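Local coordinates for AlgX/AlgJ SGNH hydrolase-like domain-containing protein (Eubacterium siraeum, PDB 4NZK), which is of unknown function but belongs to the DHHW family of the SGNH-hydrolase clan and so probably resembles the AlgX/AlgJ-like hydrolases in fold, at residues V143-I157 against W165-F177. Sequence-based numbering, arbitrary orientation.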
ATOM      1  N   VAL A 143       1.519 -11.151   7.703  1.00 12.06           N
ATOM      2  CA  VAL A 143       0.536 -11.493   6.693  1.00 10.51           C
ATOM      3  C   VAL A 143       1.302 -11.752   5.374  1.00 12.65           C
ATOM      4  O   VAL A 143       2.108 -10.935   4.964  1.00 14.14           O
ATOM      5  CB  VAL A 143      -0.466 -10.343   6.474  1.00 12.89           C
ATOM      6  CG1 VAL A 143      -1.500 -10.694   5.417  1.00 13.96           C
ATOM      7  CG2 VAL A 143      -1.115  -9.920   7.756  1.00 15.64           C
ATOM      8  N   ASP A 144       1.049 -12.897   4.749  1.00 13.46           N
ATOM      9  CA  ASP A 144       1.752 -13.284   3.536  1.00 14.35           C
ATOM     10  C   ASP A 144       1.094 -12.715   2.281  1.00 15.24           C
ATOM     11  O   ASP A 144       0.455 -13.424   1.486  1.00 15.17           O
ATOM     12  CB  ASP A 144       1.898 -14.792   3.441  1.00 15.46           C
ATOM     13  CG  ASP A 144       2.998 -15.225   2.482  1.00 16.52           C
ATOM     14  OD1 ASP A 144       3.507 -14.391   1.670  1.00 16.81           O
ATOM     15  OD2 ASP A 144       3.329 -16.445   2.548  1.00 20.87           O
ATOM     16  N   GLY A 145       1.262 -11.415   2.122  1.00 12.71           N
ATOM     17  CA  GLY A 145       0.797 -10.704   0.934  1.00 13.58           C
ATOM     18  C   GLY A 145       1.512 -11.170  -0.306  1.00 12.68           C
ATOM     19  O   GLY A 145       0.905 -11.238  -1.381  1.00 14.68           O
ATOM     20  N   TYR A 146       2.799 -11.486  -0.174  1.00 11.96           N
ATOM     21  CA  TYR A 146       3.570 -11.988  -1.310  1.00 12.54           C
ATOM     22  C   TYR A 146       2.916 -13.208  -1.966  1.00 12.75           C
ATOM     23  O   TYR A 146       2.747 -13.262  -3.158  1.00 12.10           O
ATOM     24  CB  TYR A 146       4.991 -12.333  -0.881  1.00 14.88           C
ATOM     25  CG  TYR A 146       5.864 -12.707  -2.028  1.00 12.20           C
ATOM     26  CD1 TYR A 146       5.817 -13.961  -2.642  1.00 15.32           C
ATOM     27  CD2 TYR A 146       6.730 -11.780  -2.536  1.00 12.79           C
ATOM     28  CE1 TYR A 146       6.632 -14.241  -3.729  1.00 15.85           C
ATOM     29  CE2 TYR A 146       7.518 -12.065  -3.632  1.00 11.91           C
ATOM     30  CZ  TYR A 146       7.473 -13.270  -4.221  1.00 14.95           C
ATOM     31  OH  TYR A 146       8.310 -13.480  -5.307  1.00 18.14           O
ATOM     32  N   ALA A 147       2.539 -14.177  -1.146  1.00 11.51           N
ATOM     33  CA  ALA A 147       1.928 -15.384  -1.654  1.00 12.53           C
ATOM     34  C   ALA A 147       0.555 -15.103  -2.227  1.00 12.11           C
ATOM     35  O   ALA A 147       0.140 -15.755  -3.186  1.00 14.55           O
ATOM     36  CB  ALA A 147       1.832 -16.453  -0.574  1.00 16.23           C
ATOM     37  N   ALA A 148      -0.168 -14.165  -1.623  1.00 14.46           N
ATOM     38  CA  ALA A 148      -1.497 -13.827  -2.118  1.00 15.03           C
ATOM     39  C   ALA A 148      -1.408 -13.265  -3.525  1.00 14.57           C
ATOM     40  O   ALA A 148      -2.162 -13.646  -4.405  1.00 18.22           O
ATOM     41  CB  ALA A 148      -2.159 -12.838  -1.186  1.00 17.74           C
ATOM     42  N   LEU A 149      -0.441 -12.403  -3.771  1.00 12.19           N
ATOM     43  CA  LEU A 149      -0.300 -11.809  -5.098  1.00 12.06           C
ATOM     44  C   LEU A 149       0.227 -12.817  -6.103  1.00 13.28           C
ATOM     45  O   LEU A 149      -0.196 -12.820  -7.259  1.00 13.58           O
ATOM     46  CB  LEU A 149       0.624 -10.620  -5.025  1.00 14.28           C
ATOM     47  CG  LEU A 149       0.045  -9.419  -4.279  1.00 15.32           C
ATOM     48  CD1 LEU A 149       1.189  -8.540  -3.743  1.00 15.53           C
ATOM     49  CD2 LEU A 149      -0.894  -8.575  -5.177  1.00 17.06           C
ATOM     50  N   GLU A 150       1.164 -13.645  -5.664  1.00 12.74           N
ATOM     51  CA  GLU A 150       1.802 -14.631  -6.547  1.00 14.22           C
ATOM     52  C   GLU A 150       0.724 -15.523  -7.186  1.00 13.93           C
ATOM     53  O   GLU A 150       0.876 -15.972  -8.311  1.00 16.34           O
ATOM     54  CB  GLU A 150       2.792 -15.462  -5.726  1.00 15.31           C
ATOM     55  CG  GLU A 150       3.622 -16.480  -6.480  1.00 18.62           C
ATOM     56  CD  GLU A 150       4.627 -17.184  -5.539  1.00 26.29           C
ATOM     57  OE1 GLU A 150       4.320 -17.439  -4.336  1.00 36.51           O
ATOM     58  OE2 GLU A 150       5.725 -17.474  -6.000  1.00 46.08           O
ATOM     59  N   ALA A 151      -0.362 -15.768  -6.456  1.00 13.02           N
ATOM     60  CA  ALA A 151      -1.426 -16.640  -6.963  1.00 15.11           C
ATOM     61  C   ALA A 151      -2.328 -16.000  -8.039  1.00 15.25           C
ATOM     62  O   ALA A 151      -3.182 -16.678  -8.597  1.00 16.28           O
ATOM     63  CB  ALA A 151      -2.264 -17.109  -5.789  1.00 16.87           C
ATOM     64  N   HIS A 152      -2.112 -14.725  -8.360  1.00 11.77           N
ATOM     65  CA  HIS A 152      -2.992 -13.989  -9.247  1.00 12.18           C
ATOM     66  C   HIS A 152      -2.253 -13.216 -10.311  1.00 11.69           C
ATOM     67  O   HIS A 152      -2.773 -12.226 -10.871  1.00 12.85           O
ATOM     68  CB  HIS A 152      -3.891 -13.073  -8.420  1.00 12.93           C
ATOM     69  CG  HIS A 152      -4.809 -13.828  -7.539  1.00 12.45           C
ATOM     70  ND1 HIS A 152      -5.932 -14.478  -8.017  1.00 16.37           N
ATOM     71  CD2 HIS A 152      -4.753 -14.098  -6.214  1.00 13.47           C
ATOM     72  CE1 HIS A 152      -6.546 -15.090  -7.018  1.00 15.13           C
ATOM     73  NE2 HIS A 152      -5.828 -14.905  -5.918  1.00 13.49           N
ATOM     74  N   THR A 153      -1.052 -13.678 -10.628  1.00 11.46           N
ATOM     75  CA  THR A 153      -0.206 -12.941 -11.585  1.00 13.71           C
ATOM     76  C   THR A 153      -0.732 -12.947 -13.036  1.00 13.01           C
ATOM     77  O   THR A 153      -0.318 -12.135 -13.852  1.00 14.78           O
ATOM     78  CB  THR A 153       1.242 -13.423 -11.551  1.00 14.13           C
ATOM     79  OG1 THR A 153       1.295 -14.831 -11.780  1.00 17.54           O
ATOM     80  CG2 THR A 153       1.884 -13.042 -10.235  1.00 15.95           C
ATOM     81  N   ASN A 154      -1.623 -13.872 -13.380  1.00 12.57           N
ATOM     82  CA  ASN A 154      -2.259 -13.813 -14.678  1.00 13.69           C
ATOM     83  C   ASN A 154      -3.294 -12.715 -14.825  1.00 13.64           C
ATOM     84  O   ASN A 154      -3.759 -12.424 -15.947  1.00 19.19           O
ATOM     85  CB  ASN A 154      -2.876 -15.165 -15.027  1.00 16.30           C
ATOM     86  CG  ASN A 154      -1.831 -16.233 -15.288  1.00 23.70           C
ATOM     87  OD1 ASN A 154      -0.703 -15.945 -15.713  1.00 25.67           O
ATOM     88  ND2 ASN A 154      -2.211 -17.460 -15.103  1.00 29.62           N
ATOM     89  N   GLU A 155      -3.678 -12.111 -13.699  1.00 12.57           N
ATOM     90  CA  GLU A 155      -4.623 -11.040 -13.677  1.00 11.75           C
ATOM     91  C   GLU A 155      -3.917  -9.678 -13.732  1.00 12.40           C
ATOM     92  O   GLU A 155      -2.693  -9.599 -13.636  1.00 12.64           O
ATOM     93  CB  GLU A 155      -5.510 -11.149 -12.437  1.00 13.86           C
ATOM     94  CG  GLU A 155      -6.308 -12.460 -12.366  1.00 14.64           C
ATOM     95  CD  GLU A 155      -6.840 -12.716 -10.989  1.00 14.93           C
ATOM     96  OE1 GLU A 155      -7.420 -11.776 -10.398  1.00 18.01           O
ATOM     97  OE2 GLU A 155      -6.627 -13.849 -10.478  1.00 15.27           O
ATOM     98  N   TYR A 156      -4.684  -8.606 -13.889  1.00 12.92           N
ATOM     99  CA  TYR A 156      -4.116  -7.253 -14.044  1.00 12.22           C
ATOM    100  C   TYR A 156      -3.966  -6.650 -12.631  1.00 12.48           C
ATOM    101  O   TYR A 156      -4.642  -5.695 -12.241  1.00 11.37           O
ATOM    102  CB  TYR A 156      -5.039  -6.424 -14.921  1.00 13.73           C
ATOM    103  CG  TYR A 156      -4.493  -5.141 -15.525  1.00 12.33           C
ATOM    104  CD1 TYR A 156      -3.269  -4.589 -15.147  1.00 12.55           C
ATOM    105  CD2 TYR A 156      -5.237  -4.471 -16.474  1.00 14.08           C
ATOM    106  CE1 TYR A 156      -2.797  -3.415 -15.730  1.00 12.69           C
ATOM    107  CE2 TYR A 156      -4.780  -3.305 -17.059  1.00 14.56           C
ATOM    108  CZ  TYR A 156      -3.564  -2.776 -16.686  1.00 16.21           C
ATOM    109  OH  TYR A 156      -3.162  -1.606 -17.294  1.00 14.77           O
ATOM    110  N   ILE A 157      -3.015  -7.217 -11.896  1.00 12.15           N
ATOM    111  CA  ILE A 157      -2.820  -6.874 -10.496  1.00 10.65           C
ATOM    112  C   ILE A 157      -1.810  -5.754 -10.290  1.00 11.45           C
ATOM    113  O   ILE A 157      -1.824  -5.063  -9.258  1.00 11.76           O
ATOM    114  CB  ILE A 157      -2.428  -8.091  -9.630  1.00 10.79           C
ATOM    115  CG1 ILE A 157      -1.290  -8.882 -10.258  1.00 12.22           C
ATOM    116  CG2 ILE A 157      -3.677  -8.945  -9.395  1.00 10.02           C
ATOM    117  CD1 ILE A 157      -0.595  -9.784  -9.252  1.00 13.19           C
ATOM    118  N   TRP A 165       0.805  -1.170  -7.456  1.00 10.56           N
ATOM    119  CA  TRP A 165      -0.159  -2.169  -7.910  1.00 11.46           C
ATOM    120  C   TRP A 165      -1.439  -1.491  -8.413  1.00 11.65           C
ATOM    121  O   TRP A 165      -1.727  -0.312  -8.125  1.00 12.60           O
ATOM    122  CB  TRP A 165      -0.533  -3.142  -6.792  1.00 12.11           C
ATOM    123  CG  TRP A 165      -0.779  -2.555  -5.422  1.00 11.88           C
ATOM    124  CD1 TRP A 165      -1.132  -1.256  -5.083  1.00 11.22           C
ATOM    125  CD2 TRP A 165      -0.717  -3.277  -4.202  1.00 10.39           C
ATOM    126  NE1 TRP A 165      -1.270  -1.157  -3.718  1.00 10.11           N
ATOM    127  CE2 TRP A 165      -1.042  -2.386  -3.164  1.00 11.51           C
ATOM    128  CE3 TRP A 165      -0.434  -4.614  -3.898  1.00 11.57           C
ATOM    129  CZ2 TRP A 165      -1.058  -2.769  -1.851  1.00 11.26           C
ATOM    130  CZ3 TRP A 165      -0.470  -5.009  -2.600  1.00 10.94           C
ATOM    131  CH2 TRP A 165      -0.768  -4.095  -1.580  1.00 11.21           C
ATOM    132  N   GLU A 166      -2.202  -2.246  -9.193  1.00 10.76           N
ATOM    133  CA  GLU A 166      -3.573  -1.863  -9.454  1.00  9.53           C
ATOM    134  C   GLU A 166      -4.388  -2.150  -8.205  1.00 10.50           C
ATOM    135  O   GLU A 166      -3.993  -2.995  -7.373  1.00 10.83           O
ATOM    136  CB  GLU A 166      -4.149  -2.711 -10.590  1.00  9.77           C
ATOM    137  CG  GLU A 166      -3.634  -2.382 -12.006  1.00 12.05           C
ATOM    138  CD  GLU A 166      -4.466  -1.340 -12.753  1.00 13.71           C
ATOM    139  OE1 GLU A 166      -5.602  -1.025 -12.329  1.00 14.19           O
ATOM    140  OE2 GLU A 166      -3.998  -0.898 -13.850  1.00 15.36           O
ATOM    141  N   PRO A 167      -5.547  -1.501  -8.073  1.00 10.70           N
ATOM    142  CA  PRO A 167      -6.433  -1.819  -6.971  1.00 10.78           C
ATOM    143  C   PRO A 167      -6.753  -3.318  -6.869  1.00 11.38           C
ATOM    144  O   PRO A 167      -6.864  -3.823  -5.750  1.00 11.35           O
ATOM    145  CB  PRO A 167      -7.657  -0.952  -7.254  1.00 11.10           C
ATOM    146  CG  PRO A 167      -7.052   0.277  -7.935  1.00 12.41           C
ATOM    147  CD  PRO A 167      -6.006  -0.312  -8.839  1.00 11.31           C
ATOM    148  N   LEU A 168      -6.785  -4.060  -7.973  1.00 10.81           N
ATOM    149  CA  LEU A 168      -7.044  -5.508  -7.883  1.00 10.33           C
ATOM    150  C   LEU A 168      -5.940  -6.205  -7.079  1.00 10.74           C
ATOM    151  O   LEU A 168      -6.212  -7.119  -6.321  1.00 12.29           O
ATOM    152  CB  LEU A 168      -7.190  -6.113  -9.279  1.00 11.81           C
ATOM    153  CG  LEU A 168      -7.433  -7.640  -9.392  1.00 12.88           C
ATOM    154  CD1 LEU A 168      -8.718  -8.040  -8.709  1.00 13.93           C
ATOM    155  CD2 LEU A 168      -7.423  -8.130 -10.823  1.00 14.62           C
ATOM    156  N   GLY A 169      -4.688  -5.807  -7.303  1.00  9.32           N
ATOM    157  CA  GLY A 169      -3.573  -6.340  -6.522  1.00 11.12           C
ATOM    158  C   GLY A 169      -3.763  -6.020  -5.051  1.00 12.26           C
ATOM    159  O   GLY A 169      -3.595  -6.891  -4.179  1.00 11.92           O
ATOM    160  N   ALA A 170      -4.112  -4.773  -4.764  1.00 10.61           N
ATOM    161  CA  ALA A 170      -4.321  -4.350  -3.379  1.00 11.98           C
ATOM    162  C   ALA A 170      -5.437  -5.139  -2.740  1.00 11.28           C
ATOM    163  O   ALA A 170      -5.373  -5.419  -1.537  1.00 12.83           O
ATOM    164  CB  ALA A 170      -4.611  -2.879  -3.309  1.00 11.17           C
ATOM    165  N   TYR A 171      -6.477  -5.477  -3.515  1.00 10.69           N
ATOM    166  CA  TYR A 171      -7.562  -6.300  -2.996  1.00 11.69           C
ATOM    167  C   TYR A 171      -7.073  -7.642  -2.504  1.00 10.12           C
ATOM    168  O   TYR A 171      -7.489  -8.104  -1.423  1.00 11.62           O
ATOM    169  CB  TYR A 171      -8.626  -6.534  -4.085  1.00 12.08           C
ATOM    170  CG  TYR A 171      -9.705  -7.497  -3.704  1.00 12.75           C
ATOM    171  CD1 TYR A 171     -10.747  -7.112  -2.848  1.00 12.84           C
ATOM    172  CD2 TYR A 171      -9.668  -8.810  -4.129  1.00 14.12           C
ATOM    173  CE1 TYR A 171     -11.756  -8.013  -2.471  1.00 13.37           C
ATOM    174  CE2 TYR A 171     -10.688  -9.725  -3.765  1.00 13.58           C
ATOM    175  CZ  TYR A 171     -11.714  -9.322  -2.926  1.00 13.47           C
ATOM    176  OH  TYR A 171     -12.752 -10.204  -2.594  1.00 14.67           O
ATOM    177  N   TYR A 172      -6.224  -8.313  -3.284  1.00 10.52           N
ATOM    178  CA  TYR A 172      -5.730  -9.619  -2.824  1.00 10.69           C
ATOM    179  C   TYR A 172      -4.898  -9.530  -1.549  1.00 11.04           C
ATOM    180  O   TYR A 172      -4.941 -10.434  -0.715  1.00 12.53           O
ATOM    181  CB  TYR A 172      -4.976 -10.333  -3.906  1.00 10.75           C
ATOM    182  CG  TYR A 172      -5.880 -10.819  -5.019  1.00 12.66           C
ATOM    183  CD1 TYR A 172      -6.918 -11.711  -4.766  1.00 15.44           C
ATOM    184  CD2 TYR A 172      -5.715 -10.378  -6.315  1.00 14.22           C
ATOM    185  CE1 TYR A 172      -7.772 -12.139  -5.796  1.00 15.63           C
ATOM    186  CE2 TYR A 172      -6.549 -10.798  -7.335  1.00 13.79           C
ATOM    187  CZ  TYR A 172      -7.566 -11.695  -7.081  1.00 15.42           C
ATOM    188  OH  TYR A 172      -8.374 -12.163  -8.114  1.00 17.16           O
ATOM    189  N   ALA A 173      -4.127  -8.459  -1.394  1.00 10.78           N
ATOM    190  CA  ALA A 173      -3.371  -8.254  -0.175  1.00 10.90           C
ATOM    191  C   ALA A 173      -4.306  -7.924   0.978  1.00 11.73           C
ATOM    192  O   ALA A 173      -4.182  -8.519   2.073  1.00 12.68           O
ATOM    193  CB  ALA A 173      -2.322  -7.188  -0.382  1.00 13.82           C
ATOM    194  N   ALA A 174      -5.294  -7.056   0.733  1.00 11.46           N
ATOM    195  CA  ALA A 174      -6.283  -6.727   1.756  1.00 12.95           C
ATOM    196  C   ALA A 174      -7.016  -7.986   2.190  1.00 12.42           C
ATOM    197  O   ALA A 174      -7.295  -8.196   3.380  1.00 13.35           O
ATOM    198  CB  ALA A 174      -7.261  -5.668   1.267  1.00 14.18           C
ATOM    199  N   LYS A 175      -7.352  -8.824   1.215  1.00 11.42           N
ATOM    200  CA  LYS A 175      -8.041 -10.077   1.511  1.00 10.87           C
ATOM    201  C   LYS A 175      -7.224 -10.976   2.433  1.00 11.03           C
ATOM    202  O   LYS A 175      -7.755 -11.561   3.373  1.00 13.03           O
ATOM    203  CB  LYS A 175      -8.343 -10.793   0.195  1.00 12.22           C
ATOM    204  CG  LYS A 175      -9.003 -12.157   0.367  1.00 16.26           C
ATOM    205  CD  LYS A 175      -9.484 -12.760  -0.949  1.00 19.97           C
ATOM    206  CE  LYS A 175     -10.109 -14.132  -0.722  1.00 30.66           C
ATOM    207  NZ  LYS A 175     -10.895 -14.496  -1.906  1.00 32.59           N
ATOM    208  N   ALA A 176      -5.924 -11.041   2.188  1.00 11.32           N
ATOM    209  CA  ALA A 176      -5.064 -11.878   3.025  1.00 10.93           C
ATOM    210  C   ALA A 176      -5.049 -11.354   4.470  1.00 11.73           C
ATOM    211  O   ALA A 176      -5.074 -12.127   5.428  1.00 12.92           O
ATOM    212  CB  ALA A 176      -3.654 -11.900   2.485  1.00 12.99           C
ATOM    213  N   PHE A 177      -4.953 -10.034   4.607  1.00 11.73           N
ATOM    214  CA  PHE A 177      -4.976  -9.415   5.939  1.00 10.03           C
ATOM    215  C   PHE A 177      -6.292  -9.640   6.651  1.00 10.69           C
ATOM    216  O   PHE A 177      -6.308 -10.058   7.809  1.00 11.61           O
ATOM    217  CB  PHE A 177      -4.645  -7.935   5.864  1.00 11.39           C
ATOM    218  CG  PHE A 177      -5.041  -7.177   7.096  1.00 10.56           C
ATOM    219  CD1 PHE A 177      -4.421  -7.399   8.290  1.00 12.52           C
ATOM    220  CD2 PHE A 177      -6.053  -6.239   7.035  1.00 12.10           C
ATOM    221  CE1 PHE A 177      -4.842  -6.700   9.426  1.00 13.90           C
ATOM    222  CE2 PHE A 177      -6.481  -5.581   8.142  1.00 16.16           C
ATOM    223  CZ  PHE A 177      -5.861  -5.798   9.355  1.00 13.90           C
TER
HETATM  224  O   HOH W   1      -6.874  -4.140 -12.931  1.00 13.11           O
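Tyr172 lies flat against His152 in a face-to-face stack, the ring centroids 3.5 Å apart and the planes only 5° from parallel. Glu155 ties the two rings together: its OE2 accepts from His152 ND1 at 2.6 Å, nearly in the imidazole plane, while the syn lone pair of its OE1 takes the Tyr172 OH at 2.5 Å. A carboxylate suits this place because its two oxygens serve two donors, and it is turned steeply to the phenol plane. With CG anti to its carbonyl carbon (chi1 -71°), Tyr172 leans back along its helix and reaches these partners. With an alanine at Tyr172, the imidazole would probably lose its stacking partner and Glu155 OE1 its hydroxyl mate. The trio is tightly packed but only partly buried; the loose, solvent side is at exposed Tyr156, whose ring has the Glu166 carboxylate over one face, offset toward the rim (CE1 to OE2 3.4 Å). Its OH bonds to Asp218, and a water sits on its backbone O.

The inner side is more buried. Here helix 145-150, which follows the edge strand 141-142 of the central mixed sheet of this SGNH-clan domain, crosses helix 167-177 at 132°, the axes 8.5 Å apart. Small residues permit that: Ala148 CB faces Ala176 CB, and Gly169 admits Leu149 CD2, 3.3 Å from Gly169 O. Lacking a side chain, Gly169 also lets its CA make a CA-H...O contact with Ile157 O, which receives Glu166 N at 2.8 Å from above the carbonyl plane, just where the helix begins. Ile157 CG2 packs on Leu168 CG and the Tyr172 ring edge. Leu149 CD1 meets the edge of the buried Trp165 indole, whose NE1 bonds to Tyr290 O. At the far end Val143, buried against Phe103 and Met105 of strand 101-107, presses CG1 on the Ala176-Phe177 backbone.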